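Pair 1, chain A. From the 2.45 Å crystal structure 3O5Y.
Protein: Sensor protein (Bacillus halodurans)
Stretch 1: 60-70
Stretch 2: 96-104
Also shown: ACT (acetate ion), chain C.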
# COMPACT_ATOMS: atom_id res chain seq x y z
N SER A 60 5.29 7.13 -10.94
CA SER A 60 4.83 6.59 -9.66
C SER A 60 4.16 5.21 -9.75
O SER A 60 3.15 5.04 -10.45
CB SER A 60 3.89 7.57 -8.96
OG SER A 60 3.18 6.92 -7.92
N LEU A 61 4.72 4.23 -9.04
CA LEU A 61 4.15 2.88 -9.03
C LEU A 61 2.76 2.92 -8.40
O LEU A 61 1.82 2.31 -8.93
CB LEU A 61 5.04 1.91 -8.24
CG LEU A 61 5.12 0.43 -8.64
CD1 LEU A 61 5.60 -0.43 -7.48
CD2 LEU A 61 3.83 -0.10 -9.12
N TYR A 62 2.63 3.65 -7.29
CA TYR A 62 1.35 3.74 -6.59
C TYR A 62 0.24 4.36 -7.48
O TYR A 62 -0.88 3.83 -7.54
CB TYR A 62 1.48 4.51 -5.27
CG TYR A 62 2.43 3.91 -4.23
CD1 TYR A 62 2.78 4.63 -3.08
CD2 TYR A 62 2.97 2.64 -4.39
CE1 TYR A 62 3.63 4.09 -2.12
CE2 TYR A 62 3.83 2.09 -3.44
CZ TYR A 62 4.14 2.81 -2.30
OH TYR A 62 4.99 2.28 -1.35
N TRP A 63 0.54 5.45 -8.19
CA TRP A 63 -0.44 6.03 -9.11
C TRP A 63 -0.75 5.12 -10.29
O TRP A 63 -1.86 5.13 -10.82
CB TRP A 63 0.03 7.38 -9.63
CG TRP A 63 -0.35 8.49 -8.74
CD1 TRP A 63 0.45 9.15 -7.88
CD2 TRP A 63 -1.66 9.03 -8.56
NE1 TRP A 63 -0.25 10.12 -7.21
CE2 TRP A 63 -1.56 10.07 -7.60
CE3 TRP A 63 -2.91 8.77 -9.15
CZ2 TRP A 63 -2.65 10.84 -7.21
CZ3 TRP A 63 -4.00 9.53 -8.75
CH2 TRP A 63 -3.86 10.56 -7.79
N SER A 64 0.24 4.32 -10.68
CA SER A 64 0.04 3.40 -11.77
C SER A 64 -1.01 2.34 -11.40
O SER A 64 -1.85 1.99 -12.23
CB SER A 64 1.38 2.77 -12.14
OG SER A 64 1.22 1.89 -13.22
N ALA A 65 -0.98 1.88 -10.16
CA ALA A 65 -1.97 0.94 -9.65
C ALA A 65 -3.36 1.57 -9.59
O ALA A 65 -4.34 0.95 -9.97
CB ALA A 65 -1.56 0.44 -8.27
N LEU A 66 -3.41 2.82 -9.13
CA LEU A 66 -4.65 3.56 -9.09
C LEU A 66 -5.21 3.83 -10.48
O LEU A 66 -6.42 3.68 -10.68
CB LEU A 66 -4.48 4.89 -8.34
CG LEU A 66 -4.53 4.91 -6.82
CD1 LEU A 66 -4.17 6.29 -6.34
CD2 LEU A 66 -5.91 4.52 -6.30
N ASP A 67 -4.36 4.25 -11.42
CA ASP A 67 -4.83 4.56 -12.77
C ASP A 67 -5.33 3.31 -13.49
O ASP A 67 -6.38 3.34 -14.14
CB ASP A 67 -3.75 5.27 -13.62
CG ASP A 67 -3.43 6.69 -13.13
OD1 ASP A 67 -4.31 7.36 -12.53
OD2 ASP A 67 -2.28 7.16 -13.37
N GLN A 68 -4.58 2.21 -13.36
CA GLN A 68 -4.90 0.94 -14.03
C GLN A 68 -6.03 0.19 -13.33
O GLN A 68 -6.60 -0.75 -13.88
CB GLN A 68 -3.67 0.00 -14.05
CG GLN A 68 -2.55 0.35 -15.03
CD GLN A 68 -1.34 -0.60 -14.90
OE1 GLN A 68 -0.19 -0.16 -14.79
NE2 GLN A 68 -1.61 -1.91 -14.90
N ARG A 69 -6.33 0.58 -12.09
CA ARG A 69 -7.30 -0.15 -11.27
C ARG A 69 -6.91 -1.62 -11.12
O ARG A 69 -7.76 -2.51 -11.13
CB ARG A 69 -8.72 0.02 -11.82
CG ARG A 69 -9.43 1.25 -11.28
CD ARG A 69 -10.74 1.49 -11.99
NE ARG A 69 -11.74 2.11 -11.12
CZ ARG A 69 -11.81 3.41 -10.83
NH1 ARG A 69 -12.78 3.85 -10.02
NH2 ARG A 69 -10.91 4.26 -11.33
N GLN A 70 -5.61 -1.85 -10.95
CA GLN A 70 -5.07 -3.20 -10.90
C GLN A 70 -4.03 -3.34 -9.78
O GLN A 70 -3.32 -2.38 -9.44
CB GLN A 70 -4.45 -3.56 -12.25
CG GLN A 70 -4.47 -5.04 -12.56
CD GLN A 70 -3.61 -5.40 -13.77
OE1 GLN A 70 -2.68 -6.22 -13.68
NE2 GLN A 70 -3.91 -4.77 -14.91
N SER A 96 10.78 -6.43 -2.44
CA SER A 96 9.56 -6.82 -3.12
C SER A 96 8.44 -5.91 -2.64
O SER A 96 8.35 -5.63 -1.46
CB SER A 96 9.26 -8.27 -2.74
OG SER A 96 7.95 -8.65 -3.10
N ILE A 97 7.59 -5.45 -3.55
CA ILE A 97 6.46 -4.62 -3.17
C ILE A 97 5.18 -5.06 -3.88
O ILE A 97 5.18 -5.34 -5.09
CB ILE A 97 6.77 -3.08 -3.31
CG1 ILE A 97 5.81 -2.24 -2.46
CG2 ILE A 97 6.81 -2.61 -4.77
CD1 ILE A 97 6.17 -2.21 -0.97
N LEU A 98 4.10 -5.19 -3.10
CA LEU A 98 2.76 -5.46 -3.62
C LEU A 98 1.92 -4.21 -3.36
O LEU A 98 1.84 -3.73 -2.24
CB LEU A 98 2.15 -6.67 -2.94
CG LEU A 98 0.74 -7.05 -3.40
CD1 LEU A 98 0.80 -7.50 -4.87
CD2 LEU A 98 0.11 -8.11 -2.52
N VAL A 99 1.32 -3.67 -4.41
CA VAL A 99 0.65 -2.39 -4.37
C VAL A 99 -0.82 -2.65 -4.73
O VAL A 99 -1.16 -3.01 -5.85
CB VAL A 99 1.33 -1.38 -5.36
CG1 VAL A 99 0.69 -0.02 -5.24
CG2 VAL A 99 2.83 -1.28 -5.10
N ILE A 100 -1.68 -2.52 -3.74
CA ILE A 100 -3.09 -2.72 -3.95
C ILE A 100 -3.79 -1.37 -3.93
O ILE A 100 -3.80 -0.73 -2.89
CB ILE A 100 -3.69 -3.59 -2.82
CG1 ILE A 100 -2.94 -4.92 -2.74
CG2 ILE A 100 -5.23 -3.76 -3.04
CD1 ILE A 100 -3.48 -5.90 -1.69
N PRO A 101 -4.36 -0.95 -5.07
CA PRO A 101 -5.15 0.29 -5.08
C PRO A 101 -6.45 0.06 -4.31
O PRO A 101 -7.09 -0.97 -4.48
CB PRO A 101 -5.43 0.52 -6.56
CG PRO A 101 -5.48 -0.88 -7.15
CD PRO A 101 -4.50 -1.71 -6.32
N ILE A 102 -6.82 0.99 -3.45
CA ILE A 102 -8.04 0.84 -2.67
C ILE A 102 -9.14 1.67 -3.32
O ILE A 102 -9.04 2.88 -3.38
CB ILE A 102 -7.82 1.29 -1.25
CG1 ILE A 102 -6.67 0.49 -0.63
CG2 ILE A 102 -9.08 1.07 -0.44
CD1 ILE A 102 -5.96 1.28 0.43
N TYR A 103 -10.16 1.01 -3.84
CA TYR A 103 -11.31 1.74 -4.36
C TYR A 103 -12.67 1.20 -3.97
O TYR A 103 -12.84 -0.00 -3.79
CB TYR A 103 -11.22 2.03 -5.87
CG TYR A 103 -11.08 0.87 -6.82
CD1 TYR A 103 -12.06 0.64 -7.80
CD2 TYR A 103 -9.95 0.06 -6.82
CE1 TYR A 103 -11.92 -0.43 -8.74
CE2 TYR A 103 -9.81 -1.01 -7.73
CZ TYR A 103 -10.80 -1.25 -8.69
OH TYR A 103 -10.66 -2.29 -9.59
N SER A 104 -13.63 2.10 -3.86
CA SER A 104 -15.00 1.74 -3.57
C SER A 104 -15.82 1.79 -4.85
O SER A 104 -15.29 2.07 -5.93
CB SER A 104 -15.59 2.75 -2.61
OG SER A 104 -15.91 3.90 -3.33
C ACT C . 6.26 4.54 1.10
O ACT C . 6.80 5.07 0.07
OXT ACT C . 5.32 3.71 0.93
CH3 ACT C . 6.74 4.93 2.46

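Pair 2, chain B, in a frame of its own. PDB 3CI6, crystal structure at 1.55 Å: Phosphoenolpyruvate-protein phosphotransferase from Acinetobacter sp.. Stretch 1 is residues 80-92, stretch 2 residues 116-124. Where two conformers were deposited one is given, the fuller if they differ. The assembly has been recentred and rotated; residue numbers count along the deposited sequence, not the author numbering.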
# COMPACT_ATOMS: atom_id res chain seq x y z
N GLY B 80 7.49 5.62 -24.81
CA GLY B 80 8.67 5.94 -24.05
C GLY B 80 8.89 5.06 -22.82
O GLY B 80 8.34 3.96 -22.70
N LEU B 81 9.75 5.53 -21.92
CA LEU B 81 10.05 4.76 -20.71
C LEU B 81 8.85 4.59 -19.79
O LEU B 81 8.69 3.52 -19.17
CB LEU B 81 11.24 5.34 -19.94
CG LEU B 81 12.58 5.27 -20.65
CD1 LEU B 81 13.59 6.21 -19.97
CD2 LEU B 81 13.02 3.77 -20.69
N VAL B 82 7.99 5.61 -19.66
CA VAL B 82 6.79 5.45 -18.84
C VAL B 82 5.89 4.36 -19.42
O VAL B 82 5.38 3.46 -18.70
CB VAL B 82 6.02 6.80 -18.67
CG1 VAL B 82 4.66 6.59 -18.05
CG2 VAL B 82 6.88 7.84 -17.90
N GLY B 83 5.69 4.40 -20.74
CA GLY B 83 4.90 3.35 -21.39
C GLY B 83 5.51 1.98 -21.16
O GLY B 83 4.79 1.00 -20.98
N LEU B 84 6.85 1.90 -21.18
CA LEU B 84 7.50 0.61 -21.05
C LEU B 84 7.31 0.02 -19.65
O LEU B 84 7.08 -1.18 -19.51
CB LEU B 84 8.99 0.73 -21.35
CG LEU B 84 9.79 -0.57 -21.42
CD1 LEU B 84 9.35 -1.43 -22.59
CD2 LEU B 84 11.29 -0.29 -21.53
N VAL B 85 7.36 0.88 -18.64
CA VAL B 85 7.13 0.45 -17.26
C VAL B 85 5.73 -0.16 -17.18
O VAL B 85 5.51 -1.22 -16.59
CB VAL B 85 7.24 1.59 -16.26
CG1 VAL B 85 6.77 1.18 -14.88
CG2 VAL B 85 8.71 2.12 -16.17
N GLY B 86 4.76 0.51 -17.79
CA GLY B 86 3.39 0.03 -17.79
C GLY B 86 3.19 -1.23 -18.59
O GLY B 86 2.41 -2.12 -18.18
N GLN B 87 3.85 -1.34 -19.74
CA GLN B 87 3.72 -2.54 -20.59
C GLN B 87 4.39 -3.80 -19.97
O GLN B 87 3.81 -4.90 -19.97
CB GLN B 87 4.36 -2.29 -21.96
CG GLN B 87 3.67 -1.35 -22.89
CD GLN B 87 4.53 -1.07 -24.17
OE1 GLN B 87 5.76 -0.79 -24.11
NE2 GLN B 87 3.90 -1.17 -25.31
N ARG B 88 5.59 -3.60 -19.44
CA ARG B 88 6.32 -4.67 -18.82
C ARG B 88 5.87 -4.97 -17.40
O ARG B 88 6.20 -6.05 -16.87
CB ARG B 88 7.80 -4.36 -18.84
CG ARG B 88 8.37 -4.39 -20.25
CD ARG B 88 9.91 -4.46 -20.26
NE ARG B 88 10.33 -5.72 -19.71
CZ ARG B 88 10.35 -6.86 -20.35
NH1 ARG B 88 10.12 -6.96 -21.65
NH2 ARG B 88 10.64 -7.95 -19.64
N GLU B 89 5.17 -4.04 -16.77
CA GLU B 89 4.72 -4.22 -15.38
C GLU B 89 5.89 -4.50 -14.45
O GLU B 89 5.78 -5.34 -13.54
CB GLU B 89 3.65 -5.33 -15.29
CG GLU B 89 2.51 -5.11 -16.27
CD GLU B 89 1.44 -6.19 -16.26
OE1 GLU B 89 1.51 -7.14 -15.44
OE2 GLU B 89 0.52 -6.05 -17.10
N GLU B 90 7.01 -3.83 -14.71
CA GLU B 90 8.31 -4.01 -14.02
C GLU B 90 8.86 -2.62 -13.67
O GLU B 90 8.65 -1.68 -14.41
CB GLU B 90 9.38 -4.70 -14.94
CG GLU B 90 9.17 -6.16 -15.30
CD GLU B 90 10.01 -6.61 -16.48
OE1 GLU B 90 10.78 -5.80 -17.03
OE2 GLU B 90 9.87 -7.80 -16.85
N ILE B 91 9.61 -2.55 -12.56
CA ILE B 91 10.48 -1.43 -12.27
C ILE B 91 11.52 -1.29 -13.39
O ILE B 91 12.04 -2.32 -13.87
CB ILE B 91 11.22 -1.57 -10.94
CG1 ILE B 91 10.23 -1.47 -9.79
CG2 ILE B 91 12.29 -0.48 -10.84
CD1 ILE B 91 10.91 -1.35 -8.44
N VAL B 92 11.75 -0.05 -13.81
CA VAL B 92 12.84 0.31 -14.71
C VAL B 92 13.69 1.33 -13.96
O VAL B 92 13.32 2.48 -13.80
CB VAL B 92 12.35 0.88 -16.02
CG1 VAL B 92 13.52 1.32 -16.87
CG2 VAL B 92 11.51 -0.13 -16.78
N SER B 116 18.91 10.35 -14.86
CA SER B 116 18.52 9.16 -14.11
C SER B 116 16.99 9.02 -14.16
O SER B 116 16.27 10.01 -14.14
CB SER B 116 18.99 9.23 -12.66
OG SER B 116 18.09 10.00 -11.89
N PHE B 117 16.52 7.78 -14.26
CA PHE B 117 15.10 7.49 -14.35
C PHE B 117 14.82 6.25 -13.51
O PHE B 117 15.44 5.22 -13.70
CB PHE B 117 14.72 7.16 -15.80
CG PHE B 117 13.28 6.76 -15.99
CD1 PHE B 117 12.92 5.43 -15.90
CD2 PHE B 117 12.29 7.69 -16.27
CE1 PHE B 117 11.64 5.04 -16.09
CE2 PHE B 117 10.97 7.30 -16.47
CZ PHE B 117 10.64 5.98 -16.35
N LEU B 118 13.86 6.37 -12.62
CA LEU B 118 13.39 5.26 -11.82
C LEU B 118 11.88 5.23 -11.91
O LEU B 118 11.19 6.09 -11.37
CB LEU B 118 13.86 5.41 -10.37
CG LEU B 118 13.27 4.50 -9.31
CD1 LEU B 118 13.32 3.03 -9.67
CD2 LEU B 118 14.00 4.74 -7.96
N GLY B 119 11.36 4.27 -12.68
CA GLY B 119 9.90 4.16 -12.92
C GLY B 119 9.37 2.91 -12.25
O GLY B 119 10.00 1.83 -12.36
N VAL B 120 8.23 3.04 -11.57
CA VAL B 120 7.68 1.99 -10.76
C VAL B 120 6.20 1.84 -11.14
O VAL B 120 5.47 2.83 -11.17
CB VAL B 120 7.81 2.30 -9.26
CG1 VAL B 120 7.28 1.14 -8.46
CG2 VAL B 120 9.25 2.59 -8.90
N PRO B 121 5.78 0.63 -11.50
CA PRO B 121 4.37 0.49 -11.89
C PRO B 121 3.45 0.50 -10.68
O PRO B 121 3.79 -0.06 -9.63
CB PRO B 121 4.35 -0.86 -12.54
CG PRO B 121 5.43 -1.60 -11.88
CD PRO B 121 6.50 -0.64 -11.57
N VAL B 122 2.27 1.10 -10.86
CA VAL B 122 1.20 1.09 -9.85
C VAL B 122 0.23 0.05 -10.39
O VAL B 122 -0.38 0.25 -11.45
CB VAL B 122 0.55 2.48 -9.67
CG1 VAL B 122 -0.46 2.38 -8.57
CG2 VAL B 122 1.60 3.55 -9.37
N MSE B 123 0.14 -1.08 -9.67
CA MSE B 123 -0.64 -2.26 -10.08
C MSE B 123 -1.74 -2.58 -9.07
O MSE B 123 -1.45 -2.66 -7.89
CB MSE B 123 0.28 -3.47 -10.15
CG MSE B 123 1.50 -3.34 -11.04
SE MSE B 123 1.14 -3.11 -12.93
CE MSE B 123 0.12 -4.79 -13.13
N TYR B 124 -2.96 -2.79 -9.55
CA TYR B 124 -4.07 -3.23 -8.72
C TYR B 124 -4.77 -4.38 -9.41
O TYR B 124 -5.18 -4.27 -10.53
CB TYR B 124 -5.10 -2.12 -8.52
CG TYR B 124 -6.18 -2.49 -7.58
CD1 TYR B 124 -6.01 -2.41 -6.20
CD2 TYR B 124 -7.41 -2.94 -8.07
CE1 TYR B 124 -7.02 -2.77 -5.34
CE2 TYR B 124 -8.41 -3.31 -7.19
CZ TYR B 124 -8.22 -3.20 -5.85
OH TYR B 124 -9.26 -3.56 -5.03

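In both pairs a short helix lies across a strand with their N-to-C directions at 48° in pair 1 and 43° in pair 2, and the axes approach to 7.5 and 7.8 Å. Superposing 14 central residues gives an RMSD of 0.6 Å. In each, the helix gives way to a residue with positive phi, R69(A) or E89(B).

At the strand position facing the middle of the helix the two exchange bulk. In pair 1 it is V99(A), which fills the space beneath a small helix residue: its CG1 lies 3.8 Å from CB of A65(A) and 3.6 Å from CD2 of Y62(A), and its CG2 meets CD1 of L61(A) at 3.7 Å. In pair 2 the bulk moves to the helix. V85(B) matches A65(A) and G119(B) matches V99(A), so V85(B) CG2 reaches the strand backbone, 4.0 Å from G119(B) CA. A CB modelled on this glycine would clash with V85(B) CG2, at 2.8 Å.

Two residues earlier, on the same side of the strand, I97(A) corresponds to F117(B). I97(A) CG2 touches L61(A) CD1 at 3.7 Å, an aliphatic contact. The larger F117(B) instead takes L81(B), the match of L61(A), over its ring face, with L81(B) CB 4.0 Å from the ring centroid, while V85(B) CG2 approaches the ring edge, 4.1 Å from F117(B) CE1. The aromatic ring thus also packs against the valine that packs on the glycine.

The proline is common to both. P101(A) CG lies 3.5 Å from A65(A) O, and its CB is 4.0 Å from L66(A) CD2; P121(B) CD lies 3.8 Å from V85(B) CG1. The position of L66(A) is G86(B), which has no side chain to offer.

At the helix exit, R69(A) lays its aliphatic part on Y103(A), with CG 4.1 Å from the ring centroid and over the face. The matching E89(B) meets selenomethionine M123(B), its OE1 3.6 Å from M123(B) CE. Next along, Q70(A) and E90(B) both bring a backbone carbonyl to the proline: Q70(A) O to P101(A) CD is 3.4 Å, E90(B) O to P121(B) CD 3.7 Å. Within pair 2, E90(B) also forms a salt bridge, R88(B) NE to E90(B) OE1 at 2.7 Å.

In pair 2, V92(B) pairs antiparallel with G119(B) through two hydrogen bonds, V92(B) N to G119(B) O and G119(B) N to V92(B) O, both 2.9 Å.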